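Local structure of protein (merozoite surface protein 1) (Plasmodium cynomolgi, 1B9W) at residues 15-20 / 81-86; 19-22 / 26-29; 32-37 / 41-46. The protein is a merozoite surface antigen, seen here as its two C-terminal EGF-like domains, and probably takes part in binding and invading host erythrocytes. All blocks are in the same frame, centred on the assembly; numbering follows the deposited sequence.

Contact 1. Residues 15-20 / 81-86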
loop_
_atom_site.group_PDB
_atom_site.type_symbol
_atom_site.label_atom_id
_atom_site.label_comp_id
_atom_site.label_asym_id
_atom_site.label_seq_id
_atom_site.Cartn_x
_atom_site.Cartn_y
_atom_site.Cartn_z
ATOM N N ASN A 15 4.516 -9.767 4.363
ATOM C CA ASN A 15 3.181 -9.292 4.012
ATOM C C ASN A 15 3.123 -7.794 3.852
ATOM O O ASN A 15 2.102 -7.146 4.095
ATOM C CB ASN A 15 2.152 -9.787 5.060
ATOM C CG ASN A 15 2.147 -11.312 5.077
ATOM O OD1 ASN A 15 1.978 -11.923 4.028
ATOM N ND2 ASN A 15 2.346 -11.897 6.234
ATOM N N ALA A 16 4.235 -7.166 3.426
ATOM C CA ALA A 16 4.273 -5.764 3.118
ATOM C C ALA A 16 4.871 -5.547 1.691
ATOM O O ALA A 16 5.425 -6.509 1.145
ATOM C CB ALA A 16 5.105 -4.956 4.090
ATOM N N ALA A 17 4.522 -4.431 1.131
ATOM C CA ALA A 17 5.056 -3.985 -0.169
ATOM C C ALA A 17 5.982 -2.815 0.102
ATOM O O ALA A 17 5.868 -2.100 1.099
ATOM C CB ALA A 17 3.944 -3.514 -1.094
ATOM N N CYS A 18 6.883 -2.509 -0.867
ATOM C CA CYS A 18 7.758 -1.374 -0.571
ATOM C C CYS A 18 7.998 -0.621 -1.908
ATOM O O CYS A 18 7.999 -1.277 -2.943
ATOM C CB CYS A 18 9.118 -1.878 -0.049
ATOM S SG CYS A 18 10.284 -0.652 0.483
ATOM N N TYR A 19 8.050 0.671 -1.810
ATOM C CA TYR A 19 8.269 1.545 -2.946
ATOM C C TYR A 19 9.431 2.484 -2.670
ATOM O O TYR A 19 9.534 3.112 -1.628
ATOM C CB TYR A 19 7.047 2.398 -3.239
ATOM C CG TYR A 19 7.036 3.135 -4.561
ATOM C CD1 TYR A 19 6.579 2.533 -5.720
ATOM C CD2 TYR A 19 7.504 4.448 -4.587
ATOM C CE1 TYR A 19 6.562 3.215 -6.936
ATOM C CE2 TYR A 19 7.468 5.123 -5.813
ATOM C CZ TYR A 19 7.008 4.517 -6.940
ATOM O OH TYR A 19 7.012 5.221 -8.140
ATOM N N ARG A 20 10.362 2.608 -3.675
ATOM C CA ARG A 20 11.484 3.546 -3.476
ATOM C C ARG A 20 11.268 4.784 -4.346
ATOM O O ARG A 20 10.957 4.667 -5.538
ATOM C CB ARG A 20 12.808 2.873 -4.015
ATOM C CG ARG A 20 13.960 3.929 -3.934
ATOM C CD ARG A 20 15.196 3.143 -4.530
ATOM N NE ARG A 20 16.374 4.017 -4.360
ATOM C CZ ARG A 20 17.176 4.084 -3.339
ATOM N NH1 ARG A 20 17.028 3.381 -2.208
ATOM N NH2 ARG A 20 18.159 4.987 -3.377
ATOM N N PRO A 81 -3.126 1.359 -9.806
ATOM C CA PRO A 81 -2.887 0.743 -8.507
ATOM C C PRO A 81 -1.685 -0.177 -8.556
ATOM O O PRO A 81 -1.507 -0.986 -9.471
ATOM C CB PRO A 81 -4.186 -0.022 -8.241
ATOM C CG PRO A 81 -4.719 -0.331 -9.607
ATOM C CD PRO A 81 -4.364 0.861 -10.445
ATOM N N LEU A 82 -0.833 -0.107 -7.542
ATOM C CA LEU A 82 0.188 -1.130 -7.327
ATOM C C LEU A 82 -0.258 -1.953 -6.095
ATOM O O LEU A 82 -0.687 -1.321 -5.108
ATOM C CB LEU A 82 1.512 -0.465 -6.992
ATOM C CG LEU A 82 2.575 -0.246 -8.073
ATOM C CD1 LEU A 82 2.013 -0.319 -9.474
ATOM C CD2 LEU A 82 3.292 1.073 -7.837
ATOM N N PHE A 83 -0.080 -3.252 -6.144
ATOM C CA PHE A 83 -0.412 -4.120 -5.016
ATOM C C PHE A 83 -1.869 -3.875 -4.589
ATOM O O PHE A 83 -2.116 -3.741 -3.395
ATOM C CB PHE A 83 0.505 -3.877 -3.825
ATOM C CG PHE A 83 1.977 -3.870 -4.165
ATOM C CD1 PHE A 83 2.650 -5.053 -4.384
ATOM C CD2 PHE A 83 2.673 -2.680 -4.242
ATOM C CE1 PHE A 83 3.997 -5.047 -4.698
ATOM C CE2 PHE A 83 4.024 -2.656 -4.547
ATOM C CZ PHE A 83 4.679 -3.850 -4.776
ATOM N N GLU A 84 -2.757 -3.807 -5.554
ATOM C CA GLU A 84 -4.185 -3.602 -5.325
ATOM C C GLU A 84 -4.547 -2.253 -4.749
ATOM O O GLU A 84 -5.666 -2.083 -4.245
ATOM C CB GLU A 84 -4.766 -4.744 -4.465
ATOM C CG GLU A 84 -4.601 -6.084 -5.162
ATOM C CD GLU A 84 -4.685 -7.303 -4.282
ATOM O OE1 GLU A 84 -4.831 -7.228 -3.043
ATOM O OE2 GLU A 84 -4.602 -8.417 -4.857
ATOM N N GLY A 85 -3.673 -1.243 -4.864
ATOM C CA GLY A 85 -3.995 0.090 -4.411
ATOM C C GLY A 85 -3.376 0.476 -3.087
ATOM O O GLY A 85 -3.650 1.577 -2.609
ATOM N N VAL A 86 -2.486 -0.334 -2.555
ATOM C CA VAL A 86 -1.673 0.065 -1.406
ATOM C C VAL A 86 -0.794 1.253 -1.785
ATOM O O VAL A 86 -0.497 2.116 -0.978
ATOM C CB VAL A 86 -0.860 -1.146 -0.912
ATOM C CG1 VAL A 86 0.168 -0.739 0.106
ATOM C CG2 VAL A 86 -1.821 -2.167 -0.304
#
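The interface between the two EGF-like domains of this fragment is represented by Ala17 and Tyr19, on strand 16-20 of the first domain, meeting Phe83 and Leu82 of the second. Ala17 and Phe83 make one apolar point of that seam. Ala17 CB stands 3.4 Å above the plane of the Phe83 ring, over the centre, and the line from CB to the centroid lies only 10° off the ring normal, a CH-pi contact in which all six ring carbons share. The ring reaches this position because Phe83 CG lies anti to its own carbonyl carbon (chi1 -49°), and both side chains leave the backbone toward the opposite segment.

Beside this pair, the Tyr19 and Leu82 side chains cross at about a right angle, touching through a single methyl group. Within 81-86 the chain makes a type I' beta turn from Leu82 to Gly85, closed by a bond from Gly85 N to Leu82 O of 3.0 Å, and the turn presents Phe83, its second residue, to Ala17. Leu82 also packs on Phe87 of strand 87-89, while the Tyr19 ring is stacked with His5. The methyl that Leu82 offers to the tyrosine is CD2, and it lies 4.0 Å from Tyr19 CE1.

Contact 2. Residues 19-22 / 26-29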
loop_
_atom_site.group_PDB
_atom_site.type_symbol
_atom_site.label_atom_id
_atom_site.label_comp_id
_atom_site.label_asym_id
_atom_site.label_seq_id
_atom_site.Cartn_x
_atom_site.Cartn_y
_atom_site.Cartn_z
ATOM N N TYR A 19 8.050 0.671 -1.810
ATOM C CA TYR A 19 8.269 1.545 -2.946
ATOM C C TYR A 19 9.431 2.484 -2.670
ATOM O O TYR A 19 9.534 3.112 -1.628
ATOM C CB TYR A 19 7.047 2.398 -3.239
ATOM C CG TYR A 19 7.036 3.135 -4.561
ATOM C CD1 TYR A 19 6.579 2.533 -5.720
ATOM C CD2 TYR A 19 7.504 4.448 -4.587
ATOM C CE1 TYR A 19 6.562 3.215 -6.936
ATOM C CE2 TYR A 19 7.468 5.123 -5.813
ATOM C CZ TYR A 19 7.008 4.517 -6.940
ATOM O OH TYR A 19 7.012 5.221 -8.140
ATOM N N ARG A 20 10.362 2.608 -3.675
ATOM C CA ARG A 20 11.484 3.546 -3.476
ATOM C C ARG A 20 11.268 4.784 -4.346
ATOM O O ARG A 20 10.957 4.667 -5.538
ATOM C CB ARG A 20 12.808 2.873 -4.015
ATOM C CG ARG A 20 13.960 3.929 -3.934
ATOM C CD ARG A 20 15.196 3.143 -4.530
ATOM N NE ARG A 20 16.374 4.017 -4.360
ATOM C CZ ARG A 20 17.176 4.084 -3.339
ATOM N NH1 ARG A 20 17.028 3.381 -2.208
ATOM N NH2 ARG A 20 18.159 4.987 -3.377
ATOM N N TYR A 21 11.151 5.968 -3.749
ATOM C CA TYR A 21 10.757 7.155 -4.454
ATOM C C TYR A 21 11.986 7.788 -5.175
ATOM O O TYR A 21 13.099 7.439 -4.782
ATOM C CB TYR A 21 10.259 8.172 -3.435
ATOM C CG TYR A 21 8.935 7.708 -2.796
ATOM C CD1 TYR A 21 7.743 7.950 -3.480
ATOM C CD2 TYR A 21 8.929 7.097 -1.559
ATOM C CE1 TYR A 21 6.522 7.574 -2.887
ATOM C CE2 TYR A 21 7.720 6.710 -0.978
ATOM C CZ TYR A 21 6.539 6.968 -1.649
ATOM O OH TYR A 21 5.340 6.604 -1.035
ATOM N N LEU A 22 11.695 8.799 -5.963
ATOM C CA LEU A 22 12.745 9.566 -6.643
ATOM C C LEU A 22 13.747 10.231 -5.723
ATOM O O LEU A 22 14.840 10.570 -6.215
ATOM C CB LEU A 22 12.043 10.715 -7.431
ATOM C CG LEU A 22 11.954 10.532 -8.934
ATOM C CD1 LEU A 22 11.803 9.063 -9.283
ATOM C CD2 LEU A 22 10.840 11.376 -9.534
ATOM N N GLU A 26 12.521 5.234 1.042
ATOM C CA GLU A 26 11.744 4.062 0.761
ATOM C C GLU A 26 10.572 4.009 1.816
ATOM O O GLU A 26 10.887 4.305 2.956
ATOM C CB GLU A 26 12.611 2.799 0.983
ATOM C CG GLU A 26 13.603 2.798 -0.223
ATOM C CD GLU A 26 14.492 1.579 -0.268
ATOM O OE1 GLU A 26 14.529 0.742 0.656
ATOM O OE2 GLU A 26 15.140 1.474 -1.361
ATOM N N GLU A 27 9.473 3.532 1.294
ATOM C CA GLU A 27 8.344 3.407 2.312
ATOM C C GLU A 27 7.776 2.042 2.100
ATOM O O GLU A 27 7.457 1.625 1.004
ATOM C CB GLU A 27 7.299 4.487 2.011
ATOM C CG GLU A 27 6.134 4.335 3.044
ATOM C CD GLU A 27 5.021 5.306 2.723
ATOM O OE1 GLU A 27 5.168 6.178 1.845
ATOM O OE2 GLU A 27 3.971 5.221 3.413
ATOM N N TRP A 28 7.567 1.290 3.219
ATOM C CA TRP A 28 6.913 0.018 3.116
ATOM C C TRP A 28 5.470 0.193 3.788
ATOM O O TRP A 28 5.372 1.063 4.628
ATOM C CB TRP A 28 7.677 -1.084 3.848
ATOM C CG TRP A 28 8.022 -0.850 5.285
ATOM C CD1 TRP A 28 9.136 -0.264 5.817
ATOM C CD2 TRP A 28 7.213 -1.234 6.421
ATOM N NE1 TRP A 28 9.091 -0.252 7.188
ATOM C CE2 TRP A 28 7.885 -0.844 7.565
ATOM C CE3 TRP A 28 5.949 -1.866 6.492
ATOM C CZ2 TRP A 28 7.376 -1.033 8.859
ATOM C CZ3 TRP A 28 5.441 -2.081 7.789
ATOM C CH2 TRP A 28 6.144 -1.653 8.916
ATOM N N ARG A 29 4.584 -0.557 3.206
ATOM C CA ARG A 29 3.175 -0.518 3.698
ATOM C C ARG A 29 2.659 -1.931 3.719
ATOM O O ARG A 29 2.905 -2.780 2.834
ATOM C CB ARG A 29 2.311 0.248 2.683
ATOM C CG ARG A 29 2.643 1.747 2.664
ATOM C CD ARG A 29 1.723 2.426 1.627
ATOM N NE ARG A 29 2.054 3.863 1.651
ATOM C CZ ARG A 29 1.672 4.763 0.762
ATOM N NH1 ARG A 29 0.912 4.490 -0.272
ATOM N NH2 ARG A 29 2.073 6.016 0.964
#
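Two torsions set up the charged pair of Arg20 and Glu26: the arginine has CG anti to the backbone N (chi1 174°) and an extended chain to NE, whereas Glu26 turns CG beside its backbone N (chi1 -72°), leaning the carboxylate across to the arginine. Arg20 NH1 donates to Glu26 OE2 at 2.8 Å, the oxygen lying in the guanidinium plane. The two flat groups stand nearly perpendicular, NH1 meeting the oxygen from above the carboxylate plane. The same NH1 bridges to Asp9, while Thr10 OG1 and the backbone N of Ile8 and Asp9 bind the Glu26 carboxylate, tying the hairpin to the N-terminal loop.

On the other face, Glu27 OE1 accepts a bond of 2.9 Å from Tyr21 OH, on the anti side but well out of the carboxylate plane, and Glu27 CB lies at the edge of the tyrosine ring. Arg29 NE comes to Glu27 OE2, at 2.9 Å, from above that plane, OE2 lying near the guanidinium plane, while Arg29 NH1 bonds Val86 O in the second domain. Tyr19 CD2 meets one face of the Tyr21 ring, edge to face.

Tyr19 and Glu27 form an antiparallel hydrogen-bonded pair, Tyr19 N to Glu27 O and Glu27 N to Tyr19 O, each 3.0 Å. This is the first domain's hairpin of strands 16-20 and 26-30; Tyr21 and Arg29 touch Phe87 of strand 87-89 in the second.

Contact 3. Residues 32-37 / 41-46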
loop_
_atom_site.group_PDB
_atom_site.type_symbol
_atom_site.label_atom_id
_atom_site.label_comp_id
_atom_site.label_asym_id
_atom_site.label_seq_id
_atom_site.Cartn_x
_atom_site.Cartn_y
_atom_site.Cartn_z
ATOM N N LEU A 32 -3.013 -5.234 1.569
ATOM C CA LEU A 32 -4.424 -5.189 2.015
ATOM C C LEU A 32 -4.740 -6.409 2.870
ATOM O O LEU A 32 -4.252 -7.521 2.711
ATOM C CB LEU A 32 -5.351 -5.167 0.806
ATOM C CG LEU A 32 -5.445 -3.928 -0.066
ATOM C CD1 LEU A 32 -6.529 -4.099 -1.128
ATOM C CD2 LEU A 32 -5.635 -2.682 0.780
ATOM N N TYR A 33 -5.681 -6.215 3.837
ATOM C CA TYR A 33 -6.036 -7.278 4.770
ATOM C C TYR A 33 -4.950 -7.642 5.774
ATOM O O TYR A 33 -5.013 -8.645 6.485
ATOM C CB TYR A 33 -6.650 -8.519 4.128
ATOM C CG TYR A 33 -7.749 -8.162 3.152
ATOM C CD1 TYR A 33 -8.997 -7.699 3.557
ATOM C CD2 TYR A 33 -7.507 -8.311 1.785
ATOM C CE1 TYR A 33 -9.975 -7.374 2.631
ATOM C CE2 TYR A 33 -8.462 -7.972 0.854
ATOM C CZ TYR A 33 -9.696 -7.525 1.286
ATOM O OH TYR A 33 -10.633 -7.193 0.338
ATOM N N PHE A 34 -4.037 -6.710 6.009
ATOM C CA PHE A 34 -3.051 -6.738 7.046
ATOM C C PHE A 34 -2.961 -5.371 7.694
ATOM O O PHE A 34 -3.195 -4.361 7.038
ATOM C CB PHE A 34 -1.620 -7.069 6.515
ATOM C CG PHE A 34 -1.556 -8.484 6.041
ATOM C CD1 PHE A 34 -1.938 -8.802 4.747
ATOM C CD2 PHE A 34 -1.127 -9.485 6.906
ATOM C CE1 PHE A 34 -1.866 -10.111 4.311
ATOM C CE2 PHE A 34 -1.077 -10.794 6.457
ATOM C CZ PHE A 34 -1.451 -11.126 5.166
ATOM N N LYS A 35 -2.561 -5.302 8.965
ATOM C CA LYS A 35 -2.493 -4.017 9.622
ATOM C C LYS A 35 -1.161 -3.875 10.356
ATOM O O LYS A 35 -0.702 -4.848 10.966
ATOM C CB LYS A 35 -3.630 -3.962 10.698
ATOM C CG LYS A 35 -3.590 -2.666 11.483
ATOM C CD LYS A 35 -4.968 -2.516 12.180
ATOM C CE LYS A 35 -5.006 -1.288 13.058
ATOM N NZ LYS A 35 -6.357 -1.142 13.691
ATOM N N GLU A 36 -0.613 -2.677 10.233
ATOM C CA GLU A 36 0.752 -2.440 10.718
ATOM C C GLU A 36 0.800 -2.277 12.219
ATOM O O GLU A 36 -0.002 -1.486 12.773
ATOM C CB GLU A 36 1.241 -1.131 10.077
ATOM C CG GLU A 36 2.702 -0.824 10.398
ATOM C CD GLU A 36 3.148 0.412 9.622
ATOM O OE1 GLU A 36 2.513 0.828 8.639
ATOM O OE2 GLU A 36 4.172 0.989 10.035
ATOM N N ASP A 37 1.776 -2.862 12.893
ATOM C CA ASP A 37 2.066 -2.583 14.293
ATOM C C ASP A 37 3.545 -2.854 14.596
ATOM O O ASP A 37 3.923 -4.008 14.485
ATOM C CB ASP A 37 1.179 -3.531 15.175
ATOM C CG ASP A 37 1.328 -3.219 16.651
ATOM O OD1 ASP A 37 1.845 -2.187 17.077
ATOM O OD2 ASP A 37 0.947 -4.111 17.453
ATOM N N CYS A 41 3.150 -6.890 10.086
ATOM C CA CYS A 41 1.909 -6.721 9.357
ATOM C C CYS A 41 0.953 -7.834 9.847
ATOM O O CYS A 41 1.145 -8.985 9.509
ATOM C CB CYS A 41 2.125 -6.848 7.853
ATOM S SG CYS A 41 2.918 -5.326 7.256
ATOM N N VAL A 42 0.049 -7.482 10.763
ATOM C CA VAL A 42 -0.816 -8.539 11.364
ATOM C C VAL A 42 -2.065 -8.777 10.529
ATOM O O VAL A 42 -2.596 -7.837 9.942
ATOM C CB VAL A 42 -1.254 -7.975 12.749
ATOM C CG1 VAL A 42 -2.214 -8.912 13.457
ATOM C CG2 VAL A 42 -0.006 -7.733 13.584
ATOM N N PRO A 43 -2.554 -10.003 10.458
ATOM C CA PRO A 43 -3.668 -10.370 9.597
ATOM C C PRO A 43 -4.915 -9.617 10.080
ATOM O O PRO A 43 -5.047 -9.447 11.293
ATOM C CB PRO A 43 -3.791 -11.874 9.753
ATOM C CG PRO A 43 -2.504 -12.335 10.331
ATOM C CD PRO A 43 -1.986 -11.188 11.152
ATOM N N ALA A 44 -5.663 -9.036 9.162
ATOM C CA ALA A 44 -6.753 -8.127 9.482
ATOM C C ALA A 44 -7.823 -8.343 8.422
ATOM O O ALA A 44 -8.062 -7.481 7.600
ATOM C CB ALA A 44 -6.313 -6.675 9.566
ATOM N N PRO A 45 -8.501 -9.493 8.463
ATOM C CA PRO A 45 -9.330 -9.927 7.360
ATOM C C PRO A 45 -10.596 -9.126 7.196
ATOM O O PRO A 45 -11.075 -8.987 6.071
ATOM C CB PRO A 45 -9.629 -11.393 7.678
ATOM C CG PRO A 45 -9.467 -11.477 9.161
ATOM C CD PRO A 45 -8.270 -10.586 9.439
ATOM N N ASN A 46 -11.008 -8.446 8.287
ATOM C CA ASN A 46 -12.216 -7.631 8.205
ATOM C C ASN A 46 -11.976 -6.183 8.544
ATOM O O ASN A 46 -12.757 -5.443 9.150
ATOM C CB ASN A 46 -13.291 -8.177 9.190
ATOM C CG ASN A 46 -14.007 -9.326 8.503
ATOM O OD1 ASN A 46 -14.652 -9.098 7.483
ATOM N ND2 ASN A 46 -13.890 -10.531 9.004
#
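Phe34 and Cys41 meet on one face of the hairpin, CB to CB at 4.0 Å, a closeness set by the strand pairing. With CG beside its own backbone N (chi1 -68°), the phenylalanine ring lies near Pro43, and its CD2 comes within 3.5 Å of Cys41 O, approaching obliquely. Cys41 in turn is tied by disulfide to Cys30, so this face of the hairpin is fastened to strand 26-30. On the reverse face, Lys35 CB meets Ala44 CB at 4.0 Å; beyond them the lysine chain runs fully extended, CG anti to the backbone N (chi1 177°), and carries NZ to a salt bridge with Asp51. The Tyr33 ring has Ala44 O at its edge and, obliquely, Pro45 O at 3.5 Å from Tyr33 CD1; its OH accepts a hydrogen bond from Ile70 N.

The backbones are joined by a reciprocal pair of bonds: Lys35 N to Val42 O and Val42 N to Lys35 O, both 2.7 Å. Past the strand end Ala44 N reaches Tyr33 O at 2.8 Å, from above the carbonyl plane.

Three backbone bonds thus hold the two segments of this first-domain hairpin together, while the polar ends of Lys35 and Tyr33 go to Asp51 and Ile70 in the second domain, which implies that they add to the junction.

Along the chain, contact 2 closes before contact 3 opens, and contact 3 is nested inside the long loop that contact 1 closes between the two EGF-like domains. Contacts 1 and 2 share Tyr19 and Arg20 of strand 16-20, and their centres lie 9 Å apart; a probable hydrogen bond from Arg29 NH1 to Val86 O adds to the domain junction. Contact 3, the hairpin of strands 34-37 and 40-43, is about 14 Å from contact 1 and 19 Å from contact 2, centre to centre, on the opposite side of the chain's centre from the latter. The two hairpins belong to the first domain, which contact 1 joins to the second.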